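Local structure of R.Ecl18kI (2GB7) at residues 35-40 and 50-55; 227-232 and 249-254. The protein is a type II restriction endonuclease that recognises the double-stranded DNA sequence 5'-CCNGG-3', cleaves it before the first C, and extrudes nucleotides from the helix on binding. The protein carries 1 engineered substitution. All coordinates share one frame; numbering follows the deposited sequence.

Contact 1 of 2, residues 35-40 and 50-55; sequences LGYDQK and SEYIIA
Y52, near the start of helix 49-77, directs one edge of its ring at the face of Y37, which lies in the loop that follows helix 24-34. The rings form a T-shaped pair, with centroids 5.0 Å apart and planes at 79°. CD1 of Y52 stands 3.7 Å above the plane of the Y37 ring, over its centre, while the neighbouring CE1 leans toward the root of that ring, reaching CD2 of Y37 at 3.9 Å. A chi1 of 153°, which keeps CG roughly anti to the backbone N, swings the Y52 ring out from the helix surface to this point. Its far end is held as well, because OH of Y52 is hydrogen-bonded to O of I127 in helix 102-134, and F45 makes a further edge-to-face pair with the same ring.

One turn farther along, A55 meets the other end of Y37: its CB lies 3.4 Å from the Y37 OH, so the tyrosine reaches across the turn between Y52 and A55. CD1 of L35 comes to 4.1 Å from O of A55, a carbonyl that is hydrogen-bonded to ND2 of N59. Between L35 and Y37, G36 ends helix 24-34 with a positive phi in a Schellman motif, after which the chain turns into a short 3-10 segment.

Since the ring hydrogens at the Y52 edge face the pi cloud of Y37, the pair combines van der Waals packing with a weak electrostatic attraction, and the I127 bond, by holding the far end of the Y52 side chain, probably helps keep the ring beside Y37.

Contact 2 of 2, residues 227-232 and 249-254; sequences VVVTTV and EDMLQS
The carboxylate of E249 carries a methyl of V232 over one face: CG2 of V232 lies above the plane of the group, displaced toward OE1, at 3.2 Å from OE1 and 3.6 Å from CD of E249. OE1 also has a polar partner in the hydroxyl of S50 on helix 49-77, to which it is hydrogen-bonded, whereas OE2 lies close to OE1 of E51, a like-charged pair that may make one of the two acids easier to protonate. The bend in the E249 side chain at chi2 (73°) brings its end back toward V232.

The second half of the contact is apolar. V229 points from strand 226-230 toward the helix and meets M251, the two side chains crossing at about a right angle. CG1 of V229 rests 4.0 Å from CB of M251, and the sulfur sits against both branches of the valine, with SD of M251 4.0 Å from CG2 of V229 and equally far from its CG1. M251 reaches this position with an extended chain as far as SD, then turns at chi3 (77°) to carry CE onward. Y205 of the adjacent strand 204-207 touches both residues, so the methionine lies across two strands of the sheet.

T231, at the N-cap of helix 232-238, bonds through OG1 to N of N234. That helix joins the parallel neighbours 226-230 and 245-247 in a beta-alpha-beta crossover, and helix 248-259 then folds back over the sheet, an alpha/beta arrangement that fits the PD-(D/E)XK nuclease fold of this family.

From the N terminus, the chain leaves helix 24-34, runs through helix 42-47 and enters helix 49-77, where contact 1 closes this short excursion. Contact 2 comes much later and closes the loop from strand 226-230 through helix 232-238 and strand 245-247 to helix 248-259. The two loops follow in series, neither nesting nor crossing, yet they touch in space. Besides meeting E249, S50 at the start of the 50-55 segment places its OG 3.1 Å from N of V232, a probable hydrogen bond, and I54 packs against T231. The start of helix 49-77 thus meets the chain just after strand 226-230 and the first turns of helices 232-238 and 248-259.

Contact 1 of 2, residues 35-40 and 50-55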
ATOM      1  N   LEU F  35      -6.266  29.224 -10.103  1.00 15.69           N
ATOM      2  CA  LEU F  35      -6.942  29.737  -8.915  1.00 14.66           C
ATOM      3  C   LEU F  35      -6.345  31.035  -8.356  1.00 14.10           C
ATOM      4  O   LEU F  35      -6.827  31.552  -7.338  1.00 14.13           O
ATOM      5  CB  LEU F  35      -6.988  28.653  -7.836  1.00 15.60           C
ATOM      6  CG  LEU F  35      -7.788  27.381  -8.153  1.00 15.40           C
ATOM      7  CD1 LEU F  35      -7.545  26.347  -7.053  1.00 14.80           C
ATOM      8  CD2 LEU F  35      -9.290  27.641  -8.326  1.00 18.25           C
ATOM      9  N   GLY F  36      -5.290  31.537  -9.002  1.00 12.84           N
ATOM     10  CA  GLY F  36      -4.655  32.817  -8.644  1.00 12.38           C
ATOM     11  C   GLY F  36      -3.624  32.752  -7.534  1.00 11.49           C
ATOM     12  O   GLY F  36      -3.130  33.794  -7.092  1.00 10.87           O
ATOM     13  N   TYR F  37      -3.256  31.541  -7.114  1.00 11.44           N
ATOM     14  CA  TYR F  37      -2.334  31.413  -5.976  1.00 11.33           C
ATOM     15  C   TYR F  37      -0.946  31.896  -6.294  1.00 11.54           C
ATOM     16  O   TYR F  37      -0.164  32.191  -5.385  1.00 11.14           O
ATOM     17  CB  TYR F  37      -2.278  29.970  -5.460  1.00 11.43           C
ATOM     18  CG  TYR F  37      -3.569  29.549  -4.827  1.00 11.80           C
ATOM     19  CD1 TYR F  37      -4.082  30.247  -3.742  1.00 14.95           C
ATOM     20  CD2 TYR F  37      -4.260  28.423  -5.281  1.00 11.38           C
ATOM     21  CE1 TYR F  37      -5.275  29.871  -3.155  1.00 17.51           C
ATOM     22  CE2 TYR F  37      -5.430  28.025  -4.671  1.00 13.21           C
ATOM     23  CZ  TYR F  37      -5.935  28.756  -3.620  1.00 14.91           C
ATOM     24  OH  TYR F  37      -7.114  28.374  -3.029  1.00 16.10           O
ATOM     25  N   ASP F  38      -0.638  31.969  -7.585  1.00 12.10           N
ATOM     26  CA  ASP F  38       0.656  32.443  -8.037  1.00 13.16           C
ATOM     27  C   ASP F  38       0.823  33.945  -7.855  1.00 13.07           C
ATOM     28  O   ASP F  38       1.860  34.487  -8.200  1.00 13.40           O
ATOM     29  CB  ASP F  38       0.936  32.026  -9.483  1.00 13.45           C
ATOM     30  CG  ASP F  38      -0.029  32.665 -10.497  1.00 15.12           C
ATOM     31  OD1 ASP F  38      -1.212  32.921 -10.182  1.00 14.29           O
ATOM     32  OD2 ASP F  38       0.434  32.914 -11.626  1.00 17.84           O
ATOM     33  N   GLN F  39      -0.215  34.611  -7.355  1.00 12.72           N
ATOM     34  CA  GLN F  39      -0.132  36.047  -7.115  1.00 13.64           C
ATOM     35  C   GLN F  39      -0.258  36.435  -5.645  1.00 11.95           C
ATOM     36  O   GLN F  39      -0.167  37.617  -5.289  1.00 10.93           O
ATOM     37  CB  GLN F  39      -1.152  36.787  -7.982  1.00 14.85           C
ATOM     38  CG  GLN F  39      -0.730  36.884  -9.457  1.00 19.80           C
ATOM     39  CD  GLN F  39       0.721  37.380  -9.614  1.00 24.73           C
ATOM     40  OE1 GLN F  39       1.582  36.662 -10.132  1.00 25.39           O
ATOM     41  NE2 GLN F  39       0.987  38.598  -9.157  1.00 24.60           N
ATOM     42  N   LYS F  40      -0.442  35.431  -4.797  1.00 12.07           N
ATOM     43  CA  LYS F  40      -0.601  35.639  -3.356  1.00 11.62           C
ATOM     44  C   LYS F  40       0.742  35.786  -2.694  1.00 11.67           C
ATOM     45  O   LYS F  40       1.719  35.139  -3.091  1.00 10.20           O
ATOM     46  CB  LYS F  40      -1.344  34.456  -2.722  1.00 12.57           C
ATOM     47  CG  LYS F  40      -2.789  34.253  -3.268  1.00 12.82           C
ATOM     48  CD  LYS F  40      -3.661  35.432  -2.828  1.00 18.62           C
ATOM     49  CE  LYS F  40      -5.130  35.129  -2.953  1.00 22.92           C
ATOM     50  NZ  LYS F  40      -5.465  33.954  -2.109  1.00 25.88           N
ATOM     51  N   SER F  50      -4.497  25.261   5.247  1.00 11.13           N
ATOM     52  CA  SER F  50      -5.513  24.203   5.137  1.00  9.89           C
ATOM     53  C   SER F  50      -6.505  24.489   4.033  1.00 11.06           C
ATOM     54  O   SER F  50      -6.890  23.606   3.272  1.00  9.98           O
ATOM     55  CB  SER F  50      -6.261  23.949   6.441  1.00 11.12           C
ATOM     56  OG  SER F  50      -5.397  23.452   7.446  1.00 10.74           O
ATOM     57  N   GLU F  51      -6.924  25.749   3.976  1.00 10.57           N
ATOM     58  CA  GLU F  51      -7.851  26.173   2.946  1.00 11.04           C
ATOM     59  C   GLU F  51      -7.269  26.013   1.560  1.00 10.47           C
ATOM     60  O   GLU F  51      -7.963  25.551   0.655  1.00 11.79           O
ATOM     61  CB  GLU F  51      -8.261  27.627   3.184  1.00 10.95           C
ATOM     62  CG  GLU F  51      -9.100  27.821   4.450  0.50 10.83           C
ATOM     63  CD  GLU F  51      -8.262  27.836   5.725  0.50 11.30           C
ATOM     64  OE1 GLU F  51      -7.011  27.766   5.645  0.50  8.63           O
ATOM     65  OE2 GLU F  51      -8.851  27.947   6.826  0.50 11.28           O
ATOM     66  N   TYR F  52      -6.011  26.411   1.402  1.00 10.77           N
ATOM     67  CA  TYR F  52      -5.320  26.306   0.139  1.00 10.09           C
ATOM     68  C   TYR F  52      -5.256  24.829  -0.299  1.00 10.05           C
ATOM     69  O   TYR F  52      -5.590  24.484  -1.442  1.00 10.11           O
ATOM     70  CB  TYR F  52      -3.938  26.957   0.235  1.00 10.87           C
ATOM     71  CG  TYR F  52      -2.949  26.382  -0.723  1.00 11.55           C
ATOM     72  CD1 TYR F  52      -2.832  26.867  -2.035  1.00 12.93           C
ATOM     73  CD2 TYR F  52      -2.142  25.319  -0.333  1.00 12.13           C
ATOM     74  CE1 TYR F  52      -1.923  26.300  -2.923  1.00 11.08           C
ATOM     75  CE2 TYR F  52      -1.256  24.738  -1.212  1.00 10.36           C
ATOM     76  CZ  TYR F  52      -1.133  25.252  -2.480  1.00 12.27           C
ATOM     77  OH  TYR F  52      -0.269  24.655  -3.358  1.00 11.66           O
ATOM     78  N   ILE F  53      -4.864  23.954   0.626  1.00  9.53           N
ATOM     79  CA  ILE F  53      -4.736  22.529   0.310  1.00 10.12           C
ATOM     80  C   ILE F  53      -6.058  21.920  -0.163  1.00 10.66           C
ATOM     81  O   ILE F  53      -6.101  21.245  -1.193  1.00 10.65           O
ATOM     82  CB  ILE F  53      -4.201  21.763   1.534  1.00 10.19           C
ATOM     83  CG1 ILE F  53      -2.741  22.136   1.762  1.00 11.73           C
ATOM     84  CG2 ILE F  53      -4.358  20.241   1.344  1.00 11.05           C
ATOM     85  CD1 ILE F  53      -2.210  21.770   3.157  1.00 10.81           C
ATOM     86  N   ILE F  54      -7.140  22.194   0.556  1.00 11.14           N
ATOM     87  CA  ILE F  54      -8.455  21.644   0.197  1.00 12.41           C
ATOM     88  C   ILE F  54      -8.945  22.187  -1.150  1.00 11.94           C
ATOM     89  O   ILE F  54      -9.466  21.416  -1.967  1.00 12.47           O
ATOM     90  CB  ILE F  54      -9.514  21.912   1.314  1.00 13.12           C
ATOM     91  CG1 ILE F  54      -9.118  21.206   2.620  1.00 15.14           C
ATOM     92  CG2 ILE F  54     -10.960  21.476   0.887  1.00 14.21           C
ATOM     93  CD1 ILE F  54      -9.145  19.683   2.529  1.00 18.46           C
ATOM     94  N   ALA F  55      -8.761  23.489  -1.379  1.00 11.72           N
ATOM     95  CA  ALA F  55      -9.174  24.107  -2.650  1.00 12.29           C
ATOM     96  C   ALA F  55      -8.358  23.518  -3.791  1.00 12.19           C
ATOM     97  O   ALA F  55      -8.911  23.192  -4.836  1.00 12.99           O
ATOM     98  CB  ALA F  55      -9.027  25.635  -2.596  1.00 12.07           C
TER

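Contact 2 of 2, residues 227-232 and 249-254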
ATOM      1  N   VAL F 227       5.171  13.607  13.918  1.00  8.73           N
ATOM      2  CA  VAL F 227       3.970  14.360  14.288  1.00  9.39           C
ATOM      3  C   VAL F 227       3.058  14.438  13.100  1.00  9.97           C
ATOM      4  O   VAL F 227       3.494  14.850  12.031  1.00 11.02           O
ATOM      5  CB  VAL F 227       4.314  15.796  14.723  1.00  9.80           C
ATOM      6  CG1 VAL F 227       3.066  16.473  15.207  1.00 13.14           C
ATOM      7  CG2 VAL F 227       5.323  15.753  15.843  1.00 15.23           C
ATOM      8  N   VAL F 228       1.800  14.022  13.286  1.00  8.43           N
ATOM      9  CA  VAL F 228       0.803  14.081  12.216  1.00  8.74           C
ATOM     10  C   VAL F 228       0.288  15.510  12.118  1.00  7.85           C
ATOM     11  O   VAL F 228       0.037  16.189  13.149  1.00  9.36           O
ATOM     12  CB  VAL F 228      -0.366  13.139  12.469  1.00  9.07           C
ATOM     13  CG1 VAL F 228      -1.376  13.178  11.301  1.00 13.31           C
ATOM     14  CG2 VAL F 228       0.179  11.706  12.686  1.00 11.94           C
ATOM     15  N   VAL F 229       0.196  15.951  10.872  1.00  6.65           N
ATOM     16  CA  VAL F 229      -0.212  17.312  10.498  1.00  6.49           C
ATOM     17  C   VAL F 229      -1.398  17.124   9.565  1.00  6.83           C
ATOM     18  O   VAL F 229      -1.308  16.393   8.580  1.00  7.16           O
ATOM     19  CB  VAL F 229       0.912  18.053   9.773  1.00  6.20           C
ATOM     20  CG1 VAL F 229       0.458  19.421   9.310  1.00  7.20           C
ATOM     21  CG2 VAL F 229       2.137  18.221  10.691  1.00  7.81           C
ATOM     22  N   THR F 230      -2.524  17.758   9.857  1.00  7.08           N
ATOM     23  CA  THR F 230      -3.674  17.634   8.935  1.00  6.25           C
ATOM     24  C   THR F 230      -4.399  18.969   8.869  1.00  7.40           C
ATOM     25  O   THR F 230      -3.918  19.960   9.392  1.00  6.70           O
ATOM     26  CB  THR F 230      -4.619  16.465   9.352  1.00  7.87           C
ATOM     27  OG1 THR F 230      -5.512  16.127   8.288  1.00  9.14           O
ATOM     28  CG2 THR F 230      -5.409  16.772  10.642  1.00  9.25           C
ATOM     29  N   THR F 231      -5.514  19.004   8.169  1.00  7.31           N
ATOM     30  CA  THR F 231      -6.228  20.250   8.026  1.00  8.04           C
ATOM     31  C   THR F 231      -6.860  20.666   9.332  1.00  9.44           C
ATOM     32  O   THR F 231      -6.995  19.874  10.275  1.00  8.97           O
ATOM     33  CB  THR F 231      -7.341  20.149   6.976  1.00  8.49           C
ATOM     34  OG1 THR F 231      -8.251  19.102   7.352  1.00  8.42           O
ATOM     35  CG2 THR F 231      -6.751  19.878   5.607  1.00  9.45           C
ATOM     36  N   VAL F 232      -7.249  21.953   9.386  1.00 10.78           N
ATOM     37  CA  VAL F 232      -7.939  22.448  10.562  1.00 12.74           C
ATOM     38  C   VAL F 232      -9.231  21.654  10.717  1.00 12.80           C
ATOM     39  O   VAL F 232      -9.550  21.191  11.813  1.00 13.84           O
ATOM     40  CB  VAL F 232      -8.268  23.976  10.484  1.00 14.01           C
ATOM     41  CG1 VAL F 232      -9.158  24.402  11.674  1.00 15.45           C
ATOM     42  CG2 VAL F 232      -6.999  24.799  10.468  1.00 13.70           C
ATOM     43  N   GLU F 249      -1.480  24.836   9.661  1.00  8.25           N
ATOM     44  CA  GLU F 249      -1.179  26.165  10.189  1.00  8.57           C
ATOM     45  C   GLU F 249      -0.037  26.165  11.216  1.00  8.40           C
ATOM     46  O   GLU F 249       0.848  27.031  11.181  1.00 10.16           O
ATOM     47  CB  GLU F 249      -2.462  26.748  10.763  1.00  8.70           C
ATOM     48  CG  GLU F 249      -3.414  27.306   9.704  1.00 10.04           C
ATOM     49  CD  GLU F 249      -4.153  26.261   8.846  1.00 10.83           C
ATOM     50  OE1 GLU F 249      -4.101  25.040   9.131  1.00 10.71           O
ATOM     51  OE2 GLU F 249      -4.842  26.703   7.889  1.00  9.60           O
ATOM     52  N   ASP F 250      -0.080  25.189  12.125  1.00  8.72           N
ATOM     53  CA  ASP F 250       0.926  24.984  13.152  1.00  9.63           C
ATOM     54  C   ASP F 250       2.263  24.713  12.473  1.00 10.05           C
ATOM     55  O   ASP F 250       3.295  25.345  12.805  1.00 10.30           O
ATOM     56  CB  ASP F 250       0.560  23.783  14.029  1.00 10.32           C
ATOM     57  CG  ASP F 250      -0.697  23.975  14.842  1.00 12.56           C
ATOM     58  OD1 ASP F 250      -1.041  25.137  15.206  1.00 15.49           O
ATOM     59  OD2 ASP F 250      -1.318  22.934  15.203  1.00 14.70           O
ATOM     60  N   MET F 251       2.245  23.785  11.519  1.00  9.74           N
ATOM     61  CA  MET F 251       3.442  23.397  10.786  1.00 10.49           C
ATOM     62  C   MET F 251       4.082  24.574  10.078  1.00  9.80           C
ATOM     63  O   MET F 251       5.296  24.750  10.144  1.00 10.90           O
ATOM     64  CB  MET F 251       3.157  22.279   9.777  1.00 11.27           C
ATOM     65  CG  MET F 251       4.456  21.745   9.188  1.00 12.68           C
ATOM     66  SD  MET F 251       4.107  20.426   8.000  1.00 15.15           S
ATOM     67  CE  MET F 251       3.567  21.390   6.615  1.00 13.61           C
ATOM     68  N   LEU F 252       3.280  25.379   9.383  1.00  9.52           N
ATOM     69  CA  LEU F 252       3.816  26.532   8.650  1.00 10.84           C
ATOM     70  C   LEU F 252       4.435  27.574   9.575  1.00 11.11           C
ATOM     71  O   LEU F 252       5.465  28.176   9.261  1.00 10.87           O
ATOM     72  CB  LEU F 252       2.748  27.161   7.768  1.00 11.89           C
ATOM     73  CG  LEU F 252       2.713  26.626   6.338  1.00 12.56           C
ATOM     74  CD1 LEU F 252       3.930  27.132   5.545  1.00 15.25           C
ATOM     75  CD2 LEU F 252       2.664  25.058   6.238  1.00 14.10           C
ATOM     76  N   GLN F 253       3.817  27.758  10.718  1.00 10.16           N
ATOM     77  CA  GLN F 253       4.354  28.687  11.699  1.00 11.53           C
ATOM     78  C   GLN F 253       5.733  28.205  12.156  1.00 10.72           C
ATOM     79  O   GLN F 253       6.687  28.987  12.219  1.00 11.40           O
ATOM     80  CB  GLN F 253       3.406  28.796  12.872  1.00 12.76           C
ATOM     81  CG  GLN F 253       3.847  29.866  13.842  1.00 16.11           C
ATOM     82  CD  GLN F 253       3.930  31.261  13.192  1.00 20.84           C
ATOM     83  OE1 GLN F 253       3.071  31.646  12.389  0.50 22.93           O
ATOM     84  NE2 GLN F 253       4.965  32.027  13.560  0.50 23.30           N
ATOM     85  N   SER F 254       5.843  26.909  12.436  1.00 10.14           N
ATOM     86  CA  SER F 254       7.134  26.337  12.844  1.00 12.23           C
ATOM     87  C   SER F 254       8.162  26.459  11.716  1.00 12.77           C
ATOM     88  O   SER F 254       9.313  26.832  11.955  1.00 13.21           O
ATOM     89  CB  SER F 254       6.928  24.873  13.246  1.00 12.41           C
ATOM     90  OG  SER F 254       6.150  24.846  14.437  1.00 15.04           O
TER